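Local coordinates for iota-carbonic anhydrase (PDB 7C5W), which catalyses the hydration of carbon dioxide to bicarbonate without any metal cofactor and assembles as a homotetramer, a dimer of dimers, at the interface of chains A and B. Numbering follows the deposited sequence. Chains: chain A/B, iota-carbonic anhydrase.

The interface of chains A and B. Residues chain A 19-24, 128, 130-131; chain B 23-24, 128-131.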
# COMPACT_ATOMS: atom_id res chain seq x y z
N ILE A 19 4.56 -9.55 15.40
CA ILE A 19 4.63 -8.89 14.06
C ILE A 19 3.28 -9.05 13.36
O ILE A 19 2.72 -10.16 13.38
CB ILE A 19 5.79 -9.47 13.23
CG1 ILE A 19 5.97 -8.71 11.91
CG2 ILE A 19 5.58 -10.96 12.99
CD1 ILE A 19 7.15 -9.17 11.10
N VAL A 20 2.78 -7.97 12.79
CA VAL A 20 1.64 -8.00 11.83
C VAL A 20 2.24 -7.89 10.43
O VAL A 20 3.06 -6.99 10.23
CB VAL A 20 0.63 -6.89 12.13
CG1 VAL A 20 -0.66 -7.06 11.33
CG2 VAL A 20 0.32 -6.80 13.62
N ASN A 21 1.87 -8.79 9.53
CA ASN A 21 2.32 -8.79 8.12
C ASN A 21 1.11 -8.76 7.19
O ASN A 21 0.55 -9.82 6.92
CB ASN A 21 3.24 -9.97 7.81
CG ASN A 21 3.88 -9.80 6.45
OD1 ASN A 21 3.69 -8.78 5.79
ND2 ASN A 21 4.64 -10.80 6.02
N ARG A 22 0.75 -7.58 6.69
CA ARG A 22 -0.34 -7.36 5.71
C ARG A 22 0.17 -7.51 4.27
O ARG A 22 -0.65 -7.45 3.35
CB ARG A 22 -0.91 -5.96 5.89
CG ARG A 22 -1.41 -5.71 7.30
CD ARG A 22 -2.51 -4.68 7.26
NE ARG A 22 -3.73 -5.23 7.82
CZ ARG A 22 -4.88 -5.30 7.18
NH1 ARG A 22 -5.01 -4.88 5.94
NH2 ARG A 22 -5.91 -5.80 7.81
N ALA A 23 1.48 -7.66 4.09
CA ALA A 23 2.11 -7.82 2.77
C ALA A 23 1.83 -9.23 2.26
O ALA A 23 1.69 -10.13 3.07
CB ALA A 23 3.60 -7.56 2.87
N ILE A 24 1.77 -9.39 0.94
CA ILE A 24 1.67 -10.71 0.26
C ILE A 24 3.09 -11.16 -0.12
O ILE A 24 3.88 -10.32 -0.60
CB ILE A 24 0.74 -10.60 -0.97
CG1 ILE A 24 -0.69 -10.23 -0.56
CG2 ILE A 24 0.78 -11.88 -1.79
CD1 ILE A 24 -1.59 -9.84 -1.71
N ILE A 128 3.99 -7.55 -6.92
CA ILE A 128 3.54 -7.38 -5.52
C ILE A 128 3.72 -5.91 -5.16
O ILE A 128 4.87 -5.45 -5.10
CB ILE A 128 4.30 -8.33 -4.59
CG1 ILE A 128 4.11 -9.79 -5.02
CG2 ILE A 128 3.90 -8.11 -3.14
CD1 ILE A 128 4.96 -10.76 -4.23
N GLY A 130 2.59 -4.62 -2.33
CA GLY A 130 2.46 -4.60 -0.86
C GLY A 130 1.26 -5.40 -0.38
O GLY A 130 1.37 -6.63 -0.22
N ASN A 131 0.14 -4.72 -0.16
CA ASN A 131 -1.12 -5.34 0.33
C ASN A 131 -1.78 -6.16 -0.79
O ASN A 131 -2.63 -7.04 -0.47
CB ASN A 131 -2.07 -4.26 0.84
CG ASN A 131 -2.88 -4.78 2.00
OD1 ASN A 131 -4.07 -5.06 1.84
ND2 ASN A 131 -2.23 -4.92 3.15
N ALA B 23 6.80 -4.79 -1.69
CA ALA B 23 6.55 -5.11 -0.27
C ALA B 23 7.88 -5.18 0.49
O ALA B 23 8.88 -5.53 -0.11
CB ALA B 23 5.80 -6.42 -0.14
N ILE B 24 7.83 -4.91 1.79
CA ILE B 24 8.98 -5.05 2.72
C ILE B 24 8.87 -6.39 3.47
O ILE B 24 7.74 -6.76 3.88
CB ILE B 24 9.03 -3.85 3.68
CG1 ILE B 24 9.26 -2.55 2.91
CG2 ILE B 24 10.07 -4.08 4.77
CD1 ILE B 24 9.10 -1.29 3.74
N ILE B 128 4.06 -4.47 9.33
CA ILE B 128 4.30 -4.34 7.86
C ILE B 128 2.95 -4.14 7.18
O ILE B 128 2.14 -5.09 7.16
CB ILE B 128 5.07 -5.57 7.33
CG1 ILE B 128 6.39 -5.78 8.08
CG2 ILE B 128 5.27 -5.44 5.84
CD1 ILE B 128 7.17 -7.01 7.65
N THR B 129 2.71 -2.95 6.64
CA THR B 129 1.46 -2.55 5.95
C THR B 129 1.64 -2.62 4.42
O THR B 129 0.98 -1.82 3.72
CB THR B 129 1.09 -1.11 6.28
OG1 THR B 129 2.04 -0.30 5.59
CG2 THR B 129 1.11 -0.80 7.76
N GLY B 130 2.50 -3.51 3.93
CA GLY B 130 2.79 -3.68 2.49
C GLY B 130 4.03 -2.93 2.04
O GLY B 130 5.15 -3.48 2.17
N ASN B 131 3.85 -1.70 1.55
CA ASN B 131 4.93 -0.86 0.98
C ASN B 131 5.75 -0.21 2.11
O ASN B 131 6.93 0.13 1.87
CB ASN B 131 4.37 0.18 0.01
CG ASN B 131 5.40 0.63 -1.00
OD1 ASN B 131 5.81 1.79 -1.00
ND2 ASN B 131 5.83 -0.28 -1.86
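The N-terminal strand 19-21 of chain A reaches over to chain B and lies parallel to the end of its strand 125-128, a strand exchange that two-fold symmetry repeats with the chains swapped; it joins two subunits of the tetramer. Main-chain bonds on either side of A:Asn21 do the gripping. The amide N of B:Ile128 lies in the carbonyl plane of A:Val20 and meets its O at 2.9 Å, almost straight (172° at the hydrogen). The N-H of A:Arg22 donates a hydrogen bond to B:Ile128 O, its N also at 2.9 Å and nearly along the C=O axis.

B:Ile128 can be followed outward from this ladder. Its CB sits 3.8 Å from the side-chain oxygen OD1 of A:Asn21. There the chain forks: CG2, anti to the backbone N, passes OD1 and comes to 4.0 Å from the methyl CB of A:Ala23, while CG1 (chi1 -56°), beside the backbone N, lies near the carbonyl O of A:Val20. From CG1 the extended arm ends in CD1, which meets CD1 of A:Ile19 tip to tip at 4.1 Å as the two side chains cross obliquely. A branched aliphatic residue suits this place, since its two arms serve two different apolar neighbours.

A:Asn21 runs alongside B:Ile128, pointing the same way. With CG anti to its own N (chi1 -170°), OD1 reaches forward to accept a hydrogen bond from A:Ala23 N at 3.0 Å, the donor lying above the carbonyl plane. Asparagine suits the place because its short side chain carries a carbonyl oxygen to the N-H two residues on. An alanine here would remove this bond and would probably loosen the turn that leads from the strand to A:Ala23.

Near the two-fold axis the residues are small, which lets the backbones come close. The methyl CB atoms of A:Ala23 and B:Ala23 touch at 3.9 Å, and CA of A:Gly130 lies 3.5 Å from CA of B:Gly130.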